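Local structure of glycosyltransferase (duf1792) (Streptococcus sanguinis, 5V4A) at residues L241-T246 and D254-D259; I41-F46 and L200-K205; R79-A84 and Y118-D123. The protein binds UDP and acts as a glycosyltransferase, this chain being the C-terminal, GT-D-fold part of a longer protein. All coordinates share one frame; numbering follows the deposited sequence.

In the fold
Contacts 1 and 2 both touch UDP, their centres about 20 Å apart and their nearest atoms about 4 Å apart. Contact 2 (41-46 with 200-205) is buried and meets uracil, ribose and the alpha phosphate; contact 1 (241-246 with 254-259) lies at the surface and reaches the ribose through H245. Contact 3 (79-84 with 118-123) does not touch the nucleotide: between nearest atoms, the side chain of D120 is about 8 Å from UDP and about 4 Å from that of UDP-binding R116. Its centre is about 25 Å from that of contact 1 and about 24 Å from that of contact 2. Along the chain, contact 3 is nested in the loop closed by contact 2, and contact 1 follows.

Contact 1. Residues L241-T246 and D254-D259; sequences LSHKHT and DIEFRD. With UDP (uridine-5'-diphosphate), chain C.
Backbone bonding sets the pairing. E256 N donates to S242 O over 3.0 Å at a near-straight 168°, with the donor in the carbonyl plane. One residue further on, H243 CA makes a CA-H...O contact with E256 O at 3.1 Å, and a water accepting from R258 N and donating to H243 O continues the link.

Stacking comes next. The R258 guanidinium lies flat on the H243 ring, centres 3.8 Å apart and planes inclined by 24°, with CZ over CE1. Chi1 sets R258 CG, anti to the carbonyl carbon, 3.4 Å above the H243 ring plane toward its rim as a CH-pi contact; a chi2 bend (-106°) then lays the guanidinium on the same face.

These residues belong to the loop joining helix 224-233 to helix 261-266, whose first limb carries H245 into the UDP pocket of this GT-D-fold glycosyltransferase. UDP O2' stands 3.5 Å above the centre of the H245 ring. That ring is held at both nitrogens, ND1 by D252 and NE2 by H223, itself a UDP-binding residue.

Among the polar side chains, E256 bends at chi2 to bring OE1 within 3.4 Å of S242 OG, a weak hydrogen bond. OE1 also comes within 3.0 Å of H243 NE2, but the angle is too poor for a hydrogen bond, and the carboxylate and ring planes are nearly perpendicular. The carboxylate might favour a positive imidazole, whereas the stacked guanidinium would tend to oppose one.

The I255 side chain packs on the K244 backbone, CD1 3.5 Å from K244 O and CG2 near K244 N, a buried amide with no partner in the model. Elsewhere, K244 NZ forms salt bridges with D225 and E229 and a hydrogen bond to V155 O.

Contact 2. Residues I41-F46 and L200-K205; sequences IVYQDF and LGPTAK. With UDP (uridine-5'-diphosphate), chain C.
I41 opens a type I turn that ends at Q44, and its CD1 meets P202 CG tip to tip at 3.7 Å. Y43 presents a ring face to the nucleotide: UDP C6 lies 3.3 Å above the Y43 ring, over its centre. The edge of the same ring faces the proline, with Y43 CE1 3.8 Å from P202 CD. Q44 extends with CG anti to the backbone N (chi1 180°) and slides past P202 before bending at chi2 (58°). Its NE2 donates to D45 O almost exactly in the amide plane, which fixes the amide so that OE1 accepts a hydrogen bond from a water at 2.6 Å. The water accepts from T203 OG1 at 2.6 Å and donates to UDP O4 at 3.1 Å.

Across from this turn, segment 200-205 addresses the phosphate end of the nucleotide. G201 N donates to UDP O5' at 3.2 Å and K205 NZ to UDP O2A at 2.9 Å, the lysine also forming a salt bridge with D220. With both its hydrogens engaged, in bonds to Q44 OE1 and UDP O4, the water offers the base a donor at its keto oxygen, consistent with indirect recognition of uracil.

Contact 3. Residues R79-A84 and Y118-D123; sequences RYSIDA and YIDLED
This is a single antiparallel beta bridge between the residues leading into helix 82-103 and the loop that runs from strand 110-111 to helix 127-138. Y80 and L121 form its non-hydrogen-bonded pair, their CA atoms 4.5 Å apart, and one backbone bond flanks them at each end. At one end E122 N donates to R79 O at 2.9 Å and 158°, arriving in the carbonyl plane on a lone pair. At the other, S81 N donates to D120 O at 2.9 Å, but here the donor stands 44° out of the carbonyl plane.

R79 O is gripped twice: besides E122 N it accepts from a water at 2.6 Å, and that water in turn accepts from D123 N at 2.9 Å. The first side-chain bond of E122 is directed toward 79-84, placing CB against R79 O.

The two segments thus tie the N-terminal end of a long helix to a loop of the GT-D-fold domain. Just beyond the bridge, S81 is the N-cap residue of helix 82-103: its OG, in the crowded position between backbone N and carbonyl carbon, accepts from A84 N at 3.3 Å. In segment 118-123 a type I turn from Y118 to L121 reverses direction and presents D120 O to S81.

Of the side chains, Y80 turns a ring edge to D120 O in its plane and crosses L121 obliquely, with Y80 CE1 4.1 Å from L121 CD2. One face of that ring is covered by R79 CB, and its hydroxyl is anchored outside the bridge on D72 O. D120 OD1 lies 4.1 Å from A84 CB, while its charge is paired with K238 in a salt bridge.

Contact 1. Residues L241-T246 and D254-D259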
loop_
_atom_site.group_PDB
_atom_site.type_symbol
_atom_site.label_atom_id
_atom_site.label_comp_id
_atom_site.label_asym_id
_atom_site.label_seq_id
_atom_site.Cartn_x
_atom_site.Cartn_y
_atom_site.Cartn_z
ATOM N N LEU A 241 -26.931 1.566 1.895
ATOM C CA LEU A 241 -27.029 0.717 0.715
ATOM C C LEU A 241 -28.248 -0.189 0.833
ATOM O O LEU A 241 -28.644 -0.603 1.927
ATOM C CB LEU A 241 -25.759 -0.131 0.544
ATOM C CG LEU A 241 -24.437 0.638 0.573
ATOM C CD1 LEU A 241 -23.228 -0.313 0.608
ATOM C CD2 LEU A 241 -24.341 1.573 -0.622
ATOM N N SER A 242 -28.835 -0.507 -0.311
ATOM C CA SER A 242 -30.100 -1.219 -0.308
ATOM C C SER A 242 -29.967 -2.726 -0.530
ATOM O O SER A 242 -30.962 -3.439 -0.357
ATOM C CB SER A 242 -31.056 -0.586 -1.337
ATOM O OG SER A 242 -30.762 -0.997 -2.650
ATOM N N HIS A 243 -28.797 -3.227 -0.961
ATOM C CA HIS A 243 -28.670 -4.628 -1.358
ATOM C C HIS A 243 -27.735 -5.432 -0.460
ATOM O O HIS A 243 -27.436 -6.587 -0.772
ATOM C CB HIS A 243 -28.235 -4.742 -2.816
ATOM C CG HIS A 243 -29.165 -4.055 -3.769
ATOM N ND1 HIS A 243 -28.913 -2.807 -4.297
ATOM C CD2 HIS A 243 -30.372 -4.431 -4.254
ATOM C CE1 HIS A 243 -29.911 -2.459 -5.091
ATOM N NE2 HIS A 243 -30.811 -3.424 -5.078
ATOM N N LYS A 244 -27.283 -4.859 0.642
ATOM C CA LYS A 244 -26.476 -5.583 1.616
ATOM C C LYS A 244 -26.428 -4.718 2.859
ATOM O O LYS A 244 -26.989 -3.616 2.888
ATOM C CB LYS A 244 -25.071 -5.885 1.088
ATOM C CG LYS A 244 -24.305 -4.656 0.692
ATOM C CD LYS A 244 -22.871 -5.015 0.348
ATOM C CE LYS A 244 -22.302 -4.028 -0.648
ATOM N NZ LYS A 244 -20.924 -4.396 -1.107
ATOM N N HIS A 245 -25.747 -5.239 3.883
ATOM C CA HIS A 245 -25.536 -4.537 5.135
ATOM C C HIS A 245 -24.751 -3.252 4.915
ATOM O O HIS A 245 -23.803 -3.212 4.124
ATOM C CB HIS A 245 -24.759 -5.458 6.091
ATOM C CG HIS A 245 -24.376 -4.817 7.386
ATOM N ND1 HIS A 245 -25.276 -4.623 8.410
ATOM C CD2 HIS A 245 -23.192 -4.326 7.824
ATOM C CE1 HIS A 245 -24.667 -4.031 9.420
ATOM N NE2 HIS A 245 -23.403 -3.838 9.091
ATOM N N THR A 246 -25.115 -2.214 5.669
ATOM C CA THR A 246 -24.383 -0.958 5.710
ATOM C C THR A 246 -23.971 -0.659 7.144
ATOM O O THR A 246 -24.803 -0.693 8.051
ATOM C CB THR A 246 -25.200 0.212 5.154
ATOM O OG1 THR A 246 -25.682 -0.117 3.847
ATOM C CG2 THR A 246 -24.357 1.477 5.077
ATOM N N ASP A 254 -34.625 -3.099 5.421
ATOM C CA ASP A 254 -34.667 -2.659 4.020
ATOM C C ASP A 254 -33.430 -3.122 3.238
ATOM O O ASP A 254 -32.672 -2.322 2.679
ATOM C CB ASP A 254 -34.841 -1.139 3.937
ATOM C CG ASP A 254 -36.168 -0.682 4.533
ATOM O OD1 ASP A 254 -37.165 -1.372 4.270
ATOM O OD2 ASP A 254 -36.214 0.337 5.258
ATOM N N ILE A 255 -33.241 -4.437 3.196
ATOM C CA ILE A 255 -32.161 -5.051 2.434
ATOM C C ILE A 255 -32.755 -6.113 1.517
ATOM O O ILE A 255 -33.411 -7.049 1.989
ATOM C CB ILE A 255 -31.101 -5.671 3.371
ATOM C CG1 ILE A 255 -30.318 -4.570 4.094
ATOM C CG2 ILE A 255 -30.171 -6.612 2.605
ATOM C CD1 ILE A 255 -29.325 -5.110 5.097
ATOM N N GLU A 256 -32.461 -6.013 0.222
ATOM C CA GLU A 256 -32.859 -7.018 -0.759
ATOM C C GLU A 256 -31.620 -7.388 -1.569
ATOM O O GLU A 256 -31.003 -6.526 -2.201
ATOM C CB GLU A 256 -34.016 -6.486 -1.641
ATOM C CG GLU A 256 -33.605 -5.558 -2.776
ATOM C CD GLU A 256 -33.599 -4.086 -2.391
ATOM O OE1 GLU A 256 -33.191 -3.278 -3.249
ATOM O OE2 GLU A 256 -34.004 -3.742 -1.252
ATOM N N PHE A 257 -31.208 -8.652 -1.495
ATOM C CA PHE A 257 -29.941 -9.061 -2.098
ATOM C C PHE A 257 -29.991 -8.967 -3.620
ATOM O O PHE A 257 -30.990 -9.318 -4.252
ATOM C CB PHE A 257 -29.570 -10.493 -1.689
ATOM C CG PHE A 257 -29.295 -10.677 -0.208
ATOM C CD1 PHE A 257 -28.834 -9.622 0.573
ATOM C CD2 PHE A 257 -29.458 -11.916 0.385
ATOM C CE1 PHE A 257 -28.570 -9.791 1.918
ATOM C CE2 PHE A 257 -29.189 -12.095 1.739
ATOM C CZ PHE A 257 -28.750 -11.028 2.505
ATOM N N ARG A 258 -28.886 -8.518 -4.210
ATOM C CA ARG A 258 -28.698 -8.655 -5.645
ATOM C C ARG A 258 -28.222 -10.073 -5.914
ATOM O O ARG A 258 -27.415 -10.613 -5.156
ATOM C CB ARG A 258 -27.652 -7.655 -6.145
ATOM C CG ARG A 258 -28.111 -6.208 -6.261
ATOM C CD ARG A 258 -28.347 -5.757 -7.708
ATOM N NE ARG A 258 -28.145 -4.313 -7.852
ATOM C CZ ARG A 258 -29.095 -3.445 -8.199
ATOM N NH1 ARG A 258 -30.329 -3.864 -8.452
ATOM N NH2 ARG A 258 -28.813 -2.150 -8.291
ATOM N N ASP A 259 -28.738 -10.695 -6.970
ATOM C CA ASP A 259 -28.259 -12.032 -7.298
ATOM C C ASP A 259 -26.816 -11.930 -7.782
ATOM O O ASP A 259 -26.543 -11.317 -8.820
ATOM C CB ASP A 259 -29.143 -12.701 -8.342
ATOM C CG ASP A 259 -28.940 -14.203 -8.384
ATOM O OD1 ASP A 259 -28.317 -14.745 -7.440
ATOM O OD2 ASP A 259 -29.391 -14.841 -9.360
HETATM N N1 UDP C . -21.871 -9.023 11.939
HETATM C C2 UDP C . -22.355 -10.268 11.611
HETATM N N3 UDP C . -22.901 -10.973 12.651
HETATM C C4 UDP C . -23.014 -10.562 13.966
HETATM C C5 UDP C . -22.479 -9.266 14.231
HETATM C C6 UDP C . -21.922 -8.553 13.230
HETATM O O2 UDP C . -22.307 -10.721 10.478
HETATM O O4 UDP C . -23.529 -11.324 14.806
HETATM C "C1'" UDP C . -21.199 -8.247 10.862
HETATM C "C2'" UDP C . -21.941 -7.050 10.282
HETATM O "O2'" UDP C . -22.954 -7.463 9.366
HETATM C "C3'" UDP C . -20.767 -6.301 9.615
HETATM C "C4'" UDP C . -19.559 -6.655 10.507
HETATM O "O4'" UDP C . -20.014 -7.702 11.391
HETATM O "O3'" UDP C . -20.483 -6.776 8.305
HETATM C "C5'" UDP C . -18.970 -5.512 11.300
HETATM O "O5'" UDP C . -17.959 -5.945 12.237
HETATM P PA UDP C . -17.319 -4.930 13.266
HETATM O O1A UDP C . -18.351 -4.467 14.291
HETATM O O2A UDP C . -16.086 -5.571 13.785
HETATM O O3A UDP C . -16.948 -3.620 12.361
HETATM P PB UDP C . -16.034 -2.341 12.596
HETATM O O1B UDP C . -15.424 -2.604 13.978
HETATM O O2B UDP C . -17.063 -1.187 12.666
HETATM O O3B UDP C . -15.002 -2.192 11.519
HETATM O O HOH W 1 -26.194 -7.831 -2.897
#

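Contact 2. Residues I41-F46 and L200-K205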
loop_
_atom_site.group_PDB
_atom_site.type_symbol
_atom_site.label_atom_id
_atom_site.label_comp_id
_atom_site.label_asym_id
_atom_site.label_seq_id
_atom_site.Cartn_x
_atom_site.Cartn_y
_atom_site.Cartn_z
ATOM N N ILE A 41 -25.751 -4.726 22.116
ATOM C CA ILE A 41 -25.639 -3.864 20.945
ATOM C C ILE A 41 -26.586 -4.382 19.857
ATOM O O ILE A 41 -27.127 -5.485 19.947
ATOM C CB ILE A 41 -24.185 -3.754 20.432
ATOM C CG1 ILE A 41 -23.654 -5.094 19.943
ATOM C CG2 ILE A 41 -23.288 -3.214 21.526
ATOM C CD1 ILE A 41 -22.280 -4.967 19.278
ATOM N N VAL A 42 -26.753 -3.585 18.795
ATOM C CA VAL A 42 -27.836 -3.860 17.852
ATOM C C VAL A 42 -27.683 -5.233 17.202
ATOM O O VAL A 42 -28.654 -5.993 17.114
ATOM C CB VAL A 42 -27.951 -2.740 16.803
ATOM C CG1 VAL A 42 -28.935 -3.148 15.705
ATOM C CG2 VAL A 42 -28.440 -1.460 17.466
ATOM N N TYR A 43 -26.475 -5.605 16.761
ATOM C CA TYR A 43 -26.358 -6.931 16.169
ATOM C C TYR A 43 -25.672 -7.945 17.091
ATOM O O TYR A 43 -25.261 -9.013 16.627
ATOM C CB TYR A 43 -25.671 -6.892 14.793
ATOM C CG TYR A 43 -24.323 -6.220 14.682
ATOM C CD1 TYR A 43 -23.288 -6.535 15.541
ATOM C CD2 TYR A 43 -24.056 -5.342 13.627
ATOM C CE1 TYR A 43 -22.031 -5.934 15.407
ATOM C CE2 TYR A 43 -22.822 -4.745 13.480
ATOM C CZ TYR A 43 -21.807 -5.041 14.372
ATOM O OH TYR A 43 -20.574 -4.440 14.224
ATOM N N GLN A 44 -25.612 -7.681 18.393
ATOM C CA GLN A 44 -25.162 -8.712 19.333
ATOM C C GLN A 44 -25.765 -8.460 20.706
ATOM O O GLN A 44 -25.437 -7.458 21.345
ATOM C CB GLN A 44 -23.638 -8.760 19.410
ATOM C CG GLN A 44 -23.156 -9.828 20.393
ATOM C CD GLN A 44 -23.650 -11.225 20.039
ATOM O OE1 GLN A 44 -23.274 -11.783 19.009
ATOM N NE2 GLN A 44 -24.495 -11.804 20.908
ATOM N N ASP A 45 -26.646 -9.367 21.150
ATOM C CA ASP A 45 -27.190 -9.301 22.499
ATOM C C ASP A 45 -26.118 -9.597 23.547
ATOM O O ASP A 45 -25.172 -10.358 23.314
ATOM C CB ASP A 45 -28.328 -10.312 22.710
ATOM C CG ASP A 45 -29.517 -10.091 21.784
ATOM O OD1 ASP A 45 -29.589 -9.040 21.105
ATOM O OD2 ASP A 45 -30.402 -10.977 21.764
ATOM N N PHE A 46 -26.305 -9.023 24.733
ATOM C CA PHE A 46 -25.406 -9.310 25.837
ATOM C C PHE A 46 -25.385 -10.805 26.125
ATOM O O PHE A 46 -26.434 -11.459 26.191
ATOM C CB PHE A 46 -25.826 -8.543 27.095
ATOM C CG PHE A 46 -25.097 -8.985 28.336
ATOM C CD1 PHE A 46 -25.715 -9.814 29.255
ATOM C CD2 PHE A 46 -23.786 -8.580 28.580
ATOM C CE1 PHE A 46 -25.040 -10.234 30.406
ATOM C CE2 PHE A 46 -23.100 -9.001 29.720
ATOM C CZ PHE A 46 -23.736 -9.821 30.637
ATOM N N LEU A 200 -17.463 -9.928 11.526
ATOM C CA LEU A 200 -18.454 -10.626 12.336
ATOM C C LEU A 200 -18.652 -9.983 13.702
ATOM O O LEU A 200 -18.981 -10.682 14.666
ATOM C CB LEU A 200 -18.057 -12.108 12.506
ATOM C CG LEU A 200 -19.133 -13.174 12.782
ATOM C CD1 LEU A 200 -20.167 -13.297 11.653
ATOM C CD2 LEU A 200 -18.477 -14.541 13.104
ATOM N N GLY A 201 -18.510 -8.660 13.796
ATOM C CA GLY A 201 -18.774 -7.956 15.032
ATOM C C GLY A 201 -17.981 -8.501 16.201
ATOM O O GLY A 201 -16.810 -8.885 16.056
ATOM N N PRO A 202 -18.614 -8.564 17.380
ATOM C CA PRO A 202 -17.897 -9.040 18.576
ATOM C C PRO A 202 -17.467 -10.500 18.489
ATOM O O PRO A 202 -16.453 -10.871 19.094
ATOM C CB PRO A 202 -18.911 -8.795 19.707
ATOM C CG PRO A 202 -19.911 -7.831 19.136
ATOM C CD PRO A 202 -19.994 -8.154 17.697
ATOM N N THR A 203 -18.211 -11.342 17.761
ATOM C CA THR A 203 -17.804 -12.729 17.565
ATOM C C THR A 203 -16.502 -12.823 16.769
ATOM O O THR A 203 -15.708 -13.749 16.986
ATOM C CB THR A 203 -18.920 -13.517 16.873
ATOM O OG1 THR A 203 -20.139 -13.355 17.612
ATOM C CG2 THR A 203 -18.582 -15.004 16.731
ATOM N N ALA A 204 -16.257 -11.877 15.863
ATOM C CA ALA A 204 -14.998 -11.898 15.123
ATOM C C ALA A 204 -13.796 -11.845 16.064
ATOM O O ALA A 204 -12.755 -12.456 15.783
ATOM C CB ALA A 204 -14.947 -10.730 14.131
ATOM N N LYS A 205 -13.917 -11.135 17.186
ATOM C CA LYS A 205 -12.749 -10.929 18.040
ATOM C C LYS A 205 -12.388 -12.203 18.788
ATOM O O LYS A 205 -11.204 -12.545 18.921
ATOM C CB LYS A 205 -13.014 -9.791 19.026
ATOM C CG LYS A 205 -13.153 -8.433 18.341
ATOM C CD LYS A 205 -14.538 -8.095 17.926
ATOM C CE LYS A 205 -14.605 -6.690 17.307
ATOM N NZ LYS A 205 -14.264 -6.549 15.845
HETATM N N1 UDP C . -21.871 -9.023 11.939
HETATM C C2 UDP C . -22.355 -10.268 11.611
HETATM N N3 UDP C . -22.901 -10.973 12.651
HETATM C C4 UDP C . -23.014 -10.562 13.966
HETATM C C5 UDP C . -22.479 -9.266 14.231
HETATM C C6 UDP C . -21.922 -8.553 13.230
HETATM O O2 UDP C . -22.307 -10.721 10.478
HETATM O O4 UDP C . -23.529 -11.324 14.806
HETATM C "C1'" UDP C . -21.199 -8.247 10.862
HETATM C "C2'" UDP C . -21.941 -7.050 10.282
HETATM O "O2'" UDP C . -22.954 -7.463 9.366
HETATM C "C3'" UDP C . -20.767 -6.301 9.615
HETATM C "C4'" UDP C . -19.559 -6.655 10.507
HETATM O "O4'" UDP C . -20.014 -7.702 11.391
HETATM O "O3'" UDP C . -20.483 -6.776 8.305
HETATM C "C5'" UDP C . -18.970 -5.512 11.300
HETATM O "O5'" UDP C . -17.959 -5.945 12.237
HETATM P PA UDP C . -17.319 -4.930 13.266
HETATM O O1A UDP C . -18.351 -4.467 14.291
HETATM O O2A UDP C . -16.086 -5.571 13.785
HETATM O O3A UDP C . -16.948 -3.620 12.361
HETATM P PB UDP C . -16.034 -2.341 12.596
HETATM O O1B UDP C . -15.424 -2.604 13.978
HETATM O O2B UDP C . -17.063 -1.187 12.666
HETATM O O3B UDP C . -15.002 -2.192 11.519
HETATM O O HOH W 2 -21.536 -11.150 17.196
#

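Contact 3. Residues R79-A84 and Y118-D123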
loop_
_atom_site.group_PDB
_atom_site.type_symbol
_atom_site.label_atom_id
_atom_site.label_comp_id
_atom_site.label_asym_id
_atom_site.label_seq_id
_atom_site.Cartn_x
_atom_site.Cartn_y
_atom_site.Cartn_z
ATOM N N ARG A 79 -8.447 14.894 13.847
ATOM C CA ARG A 79 -8.287 14.126 12.623
ATOM C C ARG A 79 -9.612 13.673 12.032
ATOM O O ARG A 79 -9.650 13.264 10.865
ATOM C CB ARG A 79 -7.409 12.908 12.904
ATOM C CG ARG A 79 -5.955 13.250 13.121
ATOM C CD ARG A 79 -5.193 12.082 13.696
ATOM N NE ARG A 79 -5.675 11.736 15.025
ATOM C CZ ARG A 79 -5.324 10.635 15.680
ATOM N NH1 ARG A 79 -4.486 9.771 15.123
ATOM N NH2 ARG A 79 -5.814 10.396 16.890
ATOM N N TYR A 80 -10.693 13.734 12.798
ATOM C CA TYR A 80 -11.936 13.091 12.415
ATOM C C TYR A 80 -13.029 14.121 12.154
ATOM O O TYR A 80 -12.907 15.303 12.491
ATOM C CB TYR A 80 -12.369 12.108 13.500
ATOM C CG TYR A 80 -11.274 11.123 13.865
ATOM C CD1 TYR A 80 -10.875 10.140 12.973
ATOM C CD2 TYR A 80 -10.624 11.197 15.093
ATOM C CE1 TYR A 80 -9.895 9.247 13.301
ATOM C CE2 TYR A 80 -9.635 10.299 15.431
ATOM C CZ TYR A 80 -9.273 9.331 14.525
ATOM O OH TYR A 80 -8.282 8.435 14.829
ATOM N N SER A 81 -14.095 13.649 11.512
ATOM C CA SER A 81 -15.260 14.490 11.272
ATOM C C SER A 81 -15.863 14.948 12.594
ATOM O O SER A 81 -15.734 14.281 13.626
ATOM C CB SER A 81 -16.302 13.724 10.456
ATOM O OG SER A 81 -16.961 12.748 11.249
ATOM N N ILE A 82 -16.551 16.096 12.552
ATOM C CA ILE A 82 -17.117 16.674 13.767
ATOM C C ILE A 82 -18.148 15.731 14.384
ATOM O O ILE A 82 -18.317 15.694 15.611
ATOM C CB ILE A 82 -17.699 18.075 13.475
ATOM C CG1 ILE A 82 -17.991 18.817 14.779
ATOM C CG2 ILE A 82 -18.949 17.980 12.619
ATOM C CD1 ILE A 82 -16.752 19.029 15.639
ATOM N N ASP A 83 -18.854 14.958 13.555
ATOM C CA ASP A 83 -19.792 13.976 14.091
ATOM C C ASP A 83 -19.055 12.928 14.908
ATOM O O ASP A 83 -19.486 12.571 16.010
ATOM C CB ASP A 83 -20.554 13.305 12.953
ATOM C CG ASP A 83 -21.668 14.173 12.408
ATOM O OD1 ASP A 83 -22.025 15.171 13.074
ATOM O OD2 ASP A 83 -22.180 13.852 11.314
ATOM N N ALA A 84 -17.929 12.435 14.388
ATOM C CA ALA A 84 -17.142 11.470 15.145
ATOM C C ALA A 84 -16.553 12.112 16.395
ATOM O O ALA A 84 -16.573 11.511 17.476
ATOM C CB ALA A 84 -16.041 10.884 14.263
ATOM N N TYR A 118 -12.056 5.850 6.009
ATOM C CA TYR A 118 -12.562 6.851 5.074
ATOM C C TYR A 118 -13.626 7.804 5.633
ATOM O O TYR A 118 -13.332 8.983 5.855
ATOM C CB TYR A 118 -13.099 6.155 3.817
ATOM C CG TYR A 118 -13.690 7.139 2.831
ATOM C CD1 TYR A 118 -12.868 7.940 2.039
ATOM C CD2 TYR A 118 -15.068 7.296 2.723
ATOM C CE1 TYR A 118 -13.409 8.855 1.156
ATOM C CE2 TYR A 118 -15.627 8.215 1.831
ATOM C CZ TYR A 118 -14.793 8.992 1.053
ATOM O OH TYR A 118 -15.339 9.908 0.169
ATOM N N ILE A 119 -14.846 7.312 5.878
ATOM C CA ILE A 119 -16.017 8.190 5.998
ATOM C C ILE A 119 -15.897 9.151 7.183
ATOM O O ILE A 119 -16.343 10.303 7.102
ATOM C CB ILE A 119 -17.312 7.353 6.057
ATOM C CG1 ILE A 119 -18.524 8.258 5.813
ATOM C CG2 ILE A 119 -17.451 6.609 7.371
ATOM C CD1 ILE A 119 -18.483 8.905 4.459
ATOM N N ASP A 120 -15.292 8.722 8.294
ATOM C CA ASP A 120 -15.174 9.583 9.469
ATOM C C ASP A 120 -13.827 10.315 9.540
ATOM O O ASP A 120 -13.543 10.975 10.546
ATOM C CB ASP A 120 -15.381 8.763 10.757
ATOM C CG ASP A 120 -16.820 8.292 10.943
ATOM O OD1 ASP A 120 -17.748 9.130 10.931
ATOM O OD2 ASP A 120 -17.018 7.067 11.103
ATOM N N LEU A 121 -13.008 10.238 8.492
ATOM C CA LEU A 121 -11.774 11.017 8.425
ATOM C C LEU A 121 -12.052 12.441 7.952
ATOM O O LEU A 121 -12.701 12.640 6.924
ATOM C CB LEU A 121 -10.770 10.371 7.472
ATOM C CG LEU A 121 -10.012 9.091 7.777
ATOM C CD1 LEU A 121 -8.839 9.006 6.808
ATOM C CD2 LEU A 121 -9.528 9.043 9.219
ATOM N N GLU A 122 -11.522 13.429 8.679
ATOM C CA GLU A 122 -11.635 14.809 8.217
ATOM C C GLU A 122 -10.943 14.998 6.875
ATOM O O GLU A 122 -11.519 15.575 5.942
ATOM C CB GLU A 122 -11.055 15.768 9.255
ATOM C CG GLU A 122 -11.217 17.234 8.878
ATOM C CD GLU A 122 -12.655 17.613 8.597
ATOM O OE1 GLU A 122 -13.522 17.381 9.467
ATOM O OE2 GLU A 122 -12.920 18.145 7.496
ATOM N N ASP A 123 -9.715 14.495 6.747
ATOM C CA ASP A 123 -8.949 14.602 5.510
ATOM C C ASP A 123 -8.934 13.230 4.852
ATOM O O ASP A 123 -8.310 12.297 5.362
ATOM C CB ASP A 123 -7.535 15.110 5.785
ATOM C CG ASP A 123 -6.668 15.139 4.534
ATOM O OD1 ASP A 123 -7.216 15.094 3.415
ATOM O OD2 ASP A 123 -5.428 15.224 4.669
HETATM O O HOH W 3 -7.957 13.715 8.923
#